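Local coordinates for glycoside hydrolase family protein (Novosphingobium sp. PP1Y, PDB 6Q2F) that probably hydrolyses terminal alpha-L-rhamnose from rhamnosylated compounds, acting as an alpha-L-rhamnosidase of a glycoside hydrolase family, and carries a bound sodium ion, at residues D577-G582 against H601-M606; A471-L476 against Y566-D571. All coordinates share one frame; numbering follows the deposited sequence.

Contact 1: D577-G582 against H601-M606; sequences DLKVYG and HADIPM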
ATOM      1  N   ASP A 577      15.786 -10.275  18.571  1.00 30.84           N
ATOM      2  CA  ASP A 577      16.348 -11.045  17.450  1.00 30.45           C
ATOM      3  C   ASP A 577      15.322 -11.325  16.358  1.00 30.91           C
ATOM      4  O   ASP A 577      15.426 -12.323  15.649  1.00 30.53           O
ATOM      5  CB  ASP A 577      16.964 -12.369  17.922  1.00 29.96           C
ATOM      6  CG  ASP A 577      18.081 -12.172  18.908  1.00 37.31           C
ATOM      7  OD1 ASP A 577      18.924 -11.291  18.678  1.00 37.59           O
ATOM      8  OD2 ASP A 577      18.108 -12.907  19.914  1.00 50.96           O
ATOM      9  N   LEU A 578      14.331 -10.457  16.227  1.00 27.87           N
ATOM     10  CA  LEU A 578      13.325 -10.565  15.186  1.00 25.78           C
ATOM     11  C   LEU A 578      13.592  -9.535  14.088  1.00 30.21           C
ATOM     12  O   LEU A 578      14.119  -8.449  14.346  1.00 32.53           O
ATOM     13  CB  LEU A 578      11.926 -10.341  15.766  1.00 27.48           C
ATOM     14  CG  LEU A 578      11.445 -11.349  16.827  1.00 25.17           C
ATOM     15  CD1 LEU A 578      10.184 -10.853  17.543  1.00 23.60           C
ATOM     16  CD2 LEU A 578      11.144 -12.693  16.157  1.00 19.75           C
ATOM     17  N   LYS A 579      13.210  -9.885  12.858  1.00 26.50           N
ATOM     18  CA  LYS A 579      13.151  -8.925  11.762  1.00 24.73           C
ATOM     19  C   LYS A 579      11.732  -8.389  11.621  1.00 26.83           C
ATOM     20  O   LYS A 579      10.770  -8.976  12.114  1.00 27.79           O
ATOM     21  CB  LYS A 579      13.597  -9.566  10.447  1.00 27.52           C
ATOM     22  CG  LYS A 579      14.960 -10.196  10.479  1.00 46.40           C
ATOM     23  CD  LYS A 579      15.274 -10.895   9.155  1.00 62.50           C
ATOM     24  CE  LYS A 579      16.449 -11.868   9.293  1.00 71.56           C
ATOM     25  NZ  LYS A 579      16.055 -13.162   9.956  1.00 76.76           N
ATOM     26  N   VAL A 580      11.613  -7.252  10.942  1.00 21.12           N
ATOM     27  CA  VAL A 580      10.317  -6.607  10.715  1.00 17.24           C
ATOM     28  C   VAL A 580      10.058  -6.524   9.218  1.00 24.39           C
ATOM     29  O   VAL A 580      10.845  -5.909   8.483  1.00 23.86           O
ATOM     30  CB  VAL A 580      10.254  -5.214  11.346  1.00 25.79           C
ATOM     31  CG1 VAL A 580       8.867  -4.590  11.144  1.00 22.47           C
ATOM     32  CG2 VAL A 580      10.580  -5.326  12.789  1.00 25.16           C
ATOM     33  N   TYR A 581       8.977  -7.167   8.773  1.00 23.01           N
ATOM     34  CA  TYR A 581       8.321  -6.852   7.508  1.00 24.02           C
ATOM     35  C   TYR A 581       7.379  -5.676   7.741  1.00 24.96           C
ATOM     36  O   TYR A 581       6.510  -5.742   8.618  1.00 27.48           O
ATOM     37  CB  TYR A 581       7.520  -8.042   6.996  1.00 23.42           C
ATOM     38  CG  TYR A 581       8.329  -9.185   6.464  1.00 23.26           C
ATOM     39  CD1 TYR A 581       8.878 -10.124   7.312  1.00 24.08           C
ATOM     40  CD2 TYR A 581       8.502  -9.348   5.090  1.00 24.08           C
ATOM     41  CE1 TYR A 581       9.616 -11.171   6.812  1.00 21.90           C
ATOM     42  CE2 TYR A 581       9.201 -10.392   4.580  1.00 22.39           C
ATOM     43  CZ  TYR A 581       9.761 -11.305   5.430  1.00 26.21           C
ATOM     44  OH  TYR A 581      10.482 -12.335   4.900  1.00 22.40           O
ATOM     45  N   GLY A 582       7.522  -4.615   6.955  1.00 23.18           N
ATOM     46  CA  GLY A 582       6.789  -3.404   7.289  1.00 14.94           C
ATOM     47  C   GLY A 582       6.034  -2.810   6.116  1.00 25.52           C
ATOM     48  O   GLY A 582       6.634  -2.261   5.187  1.00 22.32           O
ATOM     49  N   HIS A 601      12.638   2.049   8.951  1.00 24.58           N
ATOM     50  CA  HIS A 601      13.215   1.311  10.070  1.00 27.56           C
ATOM     51  C   HIS A 601      13.042  -0.193   9.946  1.00 25.67           C
ATOM     52  O   HIS A 601      13.679  -0.940  10.693  1.00 29.17           O
ATOM     53  CB  HIS A 601      12.582   1.770  11.390  1.00 27.46           C
ATOM     54  CG  HIS A 601      12.563   3.255  11.567  1.00 27.17           C
ATOM     55  ND1 HIS A 601      13.707   3.991  11.795  1.00 29.26           N
ATOM     56  CD2 HIS A 601      11.536   4.141  11.581  1.00 25.79           C
ATOM     57  CE1 HIS A 601      13.385   5.265  11.927  1.00 29.47           C
ATOM     58  NE2 HIS A 601      12.076   5.383  11.793  1.00 31.69           N
ATOM     59  N   ALA A 602      12.186  -0.641   9.043  1.00 21.89           N
ATOM     60  CA  ALA A 602      11.898  -2.060   8.937  1.00 20.47           C
ATOM     61  C   ALA A 602      13.028  -2.764   8.204  1.00 22.21           C
ATOM     62  O   ALA A 602      13.744  -2.167   7.399  1.00 26.41           O
ATOM     63  CB  ALA A 602      10.574  -2.296   8.204  1.00 17.01           C
ATOM     64  N   ASP A 603      13.201  -4.044   8.511  1.00 21.71           N
ATOM     65  CA  ASP A 603      14.194  -4.848   7.805  1.00 22.36           C
ATOM     66  C   ASP A 603      13.765  -5.125   6.377  1.00 23.26           C
ATOM     67  O   ASP A 603      14.604  -5.223   5.476  1.00 26.34           O
ATOM     68  CB  ASP A 603      14.411  -6.164   8.538  1.00 25.05           C
ATOM     69  CG  ASP A 603      14.938  -5.951   9.926  1.00 32.06           C
ATOM     70  OD1 ASP A 603      14.109  -5.751  10.835  1.00 30.30           O
ATOM     71  OD2 ASP A 603      16.174  -5.965  10.082  1.00 34.31           O
ATOM     72  N   ILE A 604      12.461  -5.290   6.167  1.00 18.61           N
ATOM     73  CA  ILE A 604      11.947  -5.591   4.840  1.00 21.45           C
ATOM     74  C   ILE A 604      10.765  -4.674   4.549  1.00 24.87           C
ATOM     75  O   ILE A 604       9.633  -4.948   4.982  1.00 26.38           O
ATOM     76  CB  ILE A 604      11.588  -7.074   4.719  1.00 23.72           C
ATOM     77  CG1 ILE A 604      12.813  -7.919   5.073  1.00 25.37           C
ATOM     78  CG2 ILE A 604      11.167  -7.388   3.314  1.00 20.73           C
ATOM     79  CD1 ILE A 604      12.515  -9.337   5.387  1.00 29.56           C
ATOM     80  N   PRO A 605      10.991  -3.562   3.856  1.00 24.95           N
ATOM     81  CA  PRO A 605       9.872  -2.726   3.418  1.00 25.89           C
ATOM     82  C   PRO A 605       8.935  -3.539   2.546  1.00 26.46           C
ATOM     83  O   PRO A 605       9.370  -4.370   1.752  1.00 23.04           O
ATOM     84  CB  PRO A 605      10.557  -1.604   2.628  1.00 18.24           C
ATOM     85  CG  PRO A 605      11.960  -1.568   3.184  1.00 23.89           C
ATOM     86  CD  PRO A 605      12.286  -3.011   3.436  1.00 23.73           C
HETATM   87  N   MSE A 606       7.646  -3.323   2.731  1.00 23.86           N
HETATM   88  CA  MSE A 606       6.649  -4.178   2.157  1.00 22.98           C
HETATM   89  C   MSE A 606       5.481  -3.372   1.602  1.00 24.38           C
HETATM   90  O   MSE A 606       5.078  -2.349   2.159  1.00 26.97           O
HETATM   91  CB  MSE A 606       6.136  -5.187   3.216  1.00 23.74           C
HETATM   92  CG  MSE A 606       5.265  -6.266   2.615  1.00 24.61           C
HETATM   93 SE   MSE A 606       5.009  -7.642   3.944  0.84 22.31          SE
HETATM   94  CE  MSE A 606       3.815  -8.849   2.958  1.00 20.93           C
TER

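Contact 2: A471-L476 against Y566-D571; sequences AVREYL and YGTVAD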
ATOM      1  N   ALA A 471       4.413   3.787  25.079  1.00 33.10           N
ATOM      2  CA  ALA A 471       3.200   2.976  25.057  1.00 29.13           C
ATOM      3  C   ALA A 471       3.322   1.872  24.008  1.00 28.13           C
ATOM      4  O   ALA A 471       2.958   0.715  24.258  1.00 27.58           O
ATOM      5  CB  ALA A 471       1.981   3.860  24.764  1.00 21.21           C
ATOM      6  N   VAL A 472       3.869   2.221  22.837  1.00 23.79           N
ATOM      7  CA  VAL A 472       4.108   1.246  21.781  1.00 26.86           C
ATOM      8  C   VAL A 472       5.027   0.141  22.281  1.00 29.24           C
ATOM      9  O   VAL A 472       4.759  -1.050  22.076  1.00 27.26           O
ATOM     10  CB  VAL A 472       4.677   1.944  20.533  1.00 19.78           C
ATOM     11  CG1 VAL A 472       5.134   0.893  19.528  1.00 16.89           C
ATOM     12  CG2 VAL A 472       3.614   2.842  19.910  1.00 19.40           C
ATOM     13  N   ARG A 473       6.100   0.513  22.988  1.00 27.31           N
ATOM     14  CA  ARG A 473       7.054  -0.475  23.483  1.00 28.38           C
ATOM     15  C   ARG A 473       6.415  -1.413  24.492  1.00 28.54           C
ATOM     16  O   ARG A 473       6.654  -2.625  24.462  1.00 28.65           O
ATOM     17  CB  ARG A 473       8.252   0.224  24.118  1.00 23.56           C
ATOM     18  CG  ARG A 473       9.230  -0.721  24.810  1.00 24.12           C
ATOM     19  CD  ARG A 473      10.466   0.065  25.311  1.00 21.23           C
ATOM     20  NE  ARG A 473      11.357   0.430  24.213  1.00 21.09           N
ATOM     21  CZ  ARG A 473      12.286  -0.384  23.726  1.00 22.37           C
ATOM     22  NH1 ARG A 473      12.439  -1.601  24.242  1.00 21.97           N
ATOM     23  NH2 ARG A 473      13.073   0.025  22.750  1.00 24.55           N
ATOM     24  N   GLU A 474       5.623  -0.863  25.416  1.00 24.29           N
ATOM     25  CA  GLU A 474       4.928  -1.701  26.386  1.00 28.95           C
ATOM     26  C   GLU A 474       3.956  -2.630  25.681  1.00 25.47           C
ATOM     27  O   GLU A 474       3.887  -3.820  25.991  1.00 26.01           O
ATOM     28  CB  GLU A 474       4.179  -0.845  27.416  1.00 23.18           C
ATOM     29  CG  GLU A 474       5.059  -0.039  28.362  1.00 33.04           C
ATOM     30  CD  GLU A 474       4.230   0.823  29.327  1.00 42.48           C
ATOM     31  OE1 GLU A 474       3.011   0.581  29.438  1.00 40.74           O
ATOM     32  OE2 GLU A 474       4.795   1.743  29.962  1.00 47.11           O
ATOM     33  N   TYR A 475       3.192  -2.099  24.727  1.00 25.79           N
ATOM     34  CA  TYR A 475       2.317  -2.957  23.937  1.00 28.89           C
ATOM     35  C   TYR A 475       3.095  -4.125  23.332  1.00 30.97           C
ATOM     36  O   TYR A 475       2.724  -5.287  23.503  1.00 26.03           O
ATOM     37  CB  TYR A 475       1.619  -2.163  22.826  1.00 26.09           C
ATOM     38  CG  TYR A 475       1.021  -3.117  21.826  1.00 29.82           C
ATOM     39  CD1 TYR A 475      -0.206  -3.722  22.070  1.00 29.11           C
ATOM     40  CD2 TYR A 475       1.713  -3.466  20.666  1.00 26.36           C
ATOM     41  CE1 TYR A 475      -0.736  -4.617  21.187  1.00 29.23           C
ATOM     42  CE2 TYR A 475       1.199  -4.382  19.783  1.00 28.16           C
ATOM     43  CZ  TYR A 475      -0.036  -4.944  20.035  1.00 28.78           C
ATOM     44  OH  TYR A 475      -0.552  -5.846  19.146  1.00 26.06           O
ATOM     45  N   LEU A 476       4.200  -3.831  22.642  1.00 30.40           N
ATOM     46  CA  LEU A 476       4.867  -4.856  21.841  1.00 27.14           C
ATOM     47  C   LEU A 476       5.697  -5.803  22.700  1.00 29.60           C
ATOM     48  O   LEU A 476       5.784  -6.996  22.396  1.00 27.00           O
ATOM     49  CB  LEU A 476       5.733  -4.198  20.743  1.00 21.75           C
ATOM     50  CG  LEU A 476       6.097  -5.165  19.592  1.00 27.70           C
ATOM     51  CD1 LEU A 476       4.844  -5.689  18.878  1.00 24.46           C
ATOM     52  CD2 LEU A 476       7.098  -4.594  18.573  1.00 22.06           C
ATOM     53  N   TYR A 566       6.820   3.041  14.330  1.00 23.64           N
ATOM     54  CA  TYR A 566       7.583   2.112  13.493  1.00 25.27           C
ATOM     55  C   TYR A 566       9.049   2.000  13.919  1.00 20.32           C
ATOM     56  O   TYR A 566       9.612   0.902  13.903  1.00 23.31           O
ATOM     57  CB  TYR A 566       7.430   2.500  12.021  1.00 18.52           C
ATOM     58  CG  TYR A 566       6.015   2.271  11.518  1.00 19.22           C
ATOM     59  CD1 TYR A 566       5.564   0.993  11.199  1.00 19.51           C
ATOM     60  CD2 TYR A 566       5.120   3.325  11.399  1.00 20.16           C
ATOM     61  CE1 TYR A 566       4.260   0.778  10.745  1.00 22.27           C
ATOM     62  CE2 TYR A 566       3.835   3.110  10.950  1.00 22.88           C
ATOM     63  CZ  TYR A 566       3.404   1.834  10.617  1.00 20.96           C
ATOM     64  OH  TYR A 566       2.135   1.637  10.183  1.00 27.20           O
ATOM     65  N   GLY A 567       9.663   3.097  14.367  1.00 25.36           N
ATOM     66  CA  GLY A 567      10.995   2.987  14.952  1.00 18.64           C
ATOM     67  C   GLY A 567      11.018   2.098  16.193  1.00 23.33           C
ATOM     68  O   GLY A 567      11.867   1.214  16.335  1.00 27.24           O
ATOM     69  N   THR A 568      10.054   2.301  17.095  1.00 25.01           N
ATOM     70  CA  THR A 568       9.982   1.492  18.315  1.00 22.97           C
ATOM     71  C   THR A 568       9.701   0.027  17.995  1.00 26.26           C
ATOM     72  O   THR A 568      10.288  -0.879  18.600  1.00 26.46           O
ATOM     73  CB  THR A 568       8.903   2.050  19.236  1.00 25.16           C
ATOM     74  OG1 THR A 568       9.097   3.458  19.382  1.00 26.30           O
ATOM     75  CG2 THR A 568       8.958   1.389  20.597  1.00 22.12           C
ATOM     76  N   VAL A 569       8.812  -0.226  17.033  1.00 26.53           N
ATOM     77  CA  VAL A 569       8.504  -1.605  16.663  1.00 22.86           C
ATOM     78  C   VAL A 569       9.771  -2.305  16.201  1.00 25.16           C
ATOM     79  O   VAL A 569      10.085  -3.421  16.639  1.00 21.66           O
ATOM     80  CB  VAL A 569       7.412  -1.638  15.582  1.00 27.22           C
ATOM     81  CG1 VAL A 569       7.373  -3.000  14.949  1.00 24.64           C
ATOM     82  CG2 VAL A 569       6.045  -1.304  16.187  1.00 22.13           C
ATOM     83  N   ALA A 570      10.559  -1.620  15.357  1.00 17.73           N
ATOM     84  CA  ALA A 570      11.792  -2.219  14.855  1.00 22.99           C
ATOM     85  C   ALA A 570      12.797  -2.404  15.978  1.00 23.73           C
ATOM     86  O   ALA A 570      13.480  -3.427  16.046  1.00 26.47           O
ATOM     87  CB  ALA A 570      12.390  -1.364  13.724  1.00 22.13           C
ATOM     88  N   ASP A 571      12.897  -1.425  16.880  1.00 21.23           N
ATOM     89  CA  ASP A 571      13.819  -1.545  18.012  1.00 18.23           C
ATOM     90  C   ASP A 571      13.485  -2.756  18.868  1.00 24.71           C
ATOM     91  O   ASP A 571      14.359  -3.558  19.209  1.00 26.89           O
ATOM     92  CB  ASP A 571      13.776  -0.275  18.866  1.00 26.35           C
ATOM     93  CG  ASP A 571      14.396   0.915  18.177  1.00 33.98           C
ATOM     94  OD1 ASP A 571      14.981   0.715  17.092  1.00 31.95           O
ATOM     95  OD2 ASP A 571      14.292   2.038  18.731  1.00 32.35           O
TER
HETATM   96  O   HOH W   1      13.005   2.380  21.144  1.00 33.12           O

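Contact 1: D577-G582 against H601-M606
Strands 579-582 and 604-606 run parallel, their axes 4.6 Å apart at closest approach and 19° apart in direction. They are neighbours in the ring of eight parallel strands of a TIM (beta/alpha)8 barrel, where strand 579-582 also bonds strand 497-502 on its other edge. Ile-604 is held in parallel register between two residues of the first strand: its N donates to Val-580 O at 2.9 Å, and its O accepts from Gly-582 N. One step further, Met-606 N bonds Gly-582 O from well above the carbonyl plane. Ahead of the strand, a side chain takes over from the backbone: Asp-603 OD1 receives Val-580 N at 2.9 Å, with the donor 33° out of the carboxylate plane. The same OD1 also bonds His-574 NE2, so two donors grip this oxygen. Tyr-581 and Ile-604 point the same way, side by side. The methyl CD1 of Ile-604 lies over one face of the Tyr-581 ring in a CH-pi contact, 3.6 Å from the ring centroid and 22° off the normal, shifted toward the hydroxyl end. Beyond it, Tyr-581 OH is bonded to Glu-127 and Arg-674 from other strands of the barrel. A leucine here would remove the ring and its hydroxyl, and would probably leave Ile-604 CD1 less well packed and the link to Glu-127 and Arg-674 broken in the buried wall. Gly-582 sits where a side chain would clash, since a beta carbon on it would fall 2.8 Å from Ala-602 CB. The selenomethionine Met-606, its CG anti to the backbone N and its chain extended, reaches Glu-583 and Glu-644 of the sodium site; its SE passes obliquely beside the tyrosine in a Met-aromatic contact, 4.0 Å from Tyr-581 CB.

Contact 2: A471-L476 against Y566-D571
Arg-473 leaves its helix with CG anti to the backbone N (chi1 173°) and runs extended until the bend at chi3 (-75°), which carries the guanidinium across to the neighbouring helix. There Arg-473 NH2 comes 4.0 Å from Asp-571 CB, the two side chains crossing at about a right angle. Their charged atoms do not meet: Arg-473 NH2 and Asp-571 OD2 stand 4.7 Å apart. A water bridges them, lying in plane at the edge of the guanidinium, where it accepts from Arg-473 NH2 at 2.9 Å; it donates in turn to Asp-571 OD2 at 2.8 Å. The other amino group, NH1, forms salt bridges with Glu-575 and Glu-477, so the guanidinium is held from both helices and its charge is probably well balanced by the surrounding carboxylates. Away from this water-bridged pair the contact is apolar. Thr-568 turns its methyl to the partner helix, CG2 anti to the backbone N and 3.8 Å from Arg-473 CB, while its OG1 bonds Glu-564 O one turn back in its own helix. The CG1 methyl of Val-472, likewise anti to the backbone N, lies 4.0 Å from Thr-568 CB and also touches CG2 of Val-569. Leu-476 approaches Val-569 with a single methyl, CD2, which lies against both the valine side chain and its carbonyl, 3.7 Å from Val-569 O. No direct hydrogen bond joins the two segments. Their axes approach to 9.2 Å and cross at -38°, running broadly in the same direction. Leu-476 and Val-569 both continue onto strand 497-502, to Leu-500 and Thr-502 respectively, so this is the lateral packing of the outer helices that precede and follow strand 497-502 in a TIM (beta/alpha)8 barrel.

Read from the N terminus, segment 471-476 comes first; the chain then forms strand 497-502 and returns in helix 543-575, where contact 2 closes a loop of 89 residues. Five residues after 566-571, contact 1 opens, and it closes across 18 residues that hold neither helix nor strand. The two are therefore in series, neither nested nor crossed. A Schellman motif ends helix 543-575 at Asp-577 and leads into strand 579-582. Contact 2 joins neighbours in the outer helical layer, contact 1 neighbours in the barrel wall. The two contacts touch where Val-580 CG2 and His-601 O pack against Ala-570.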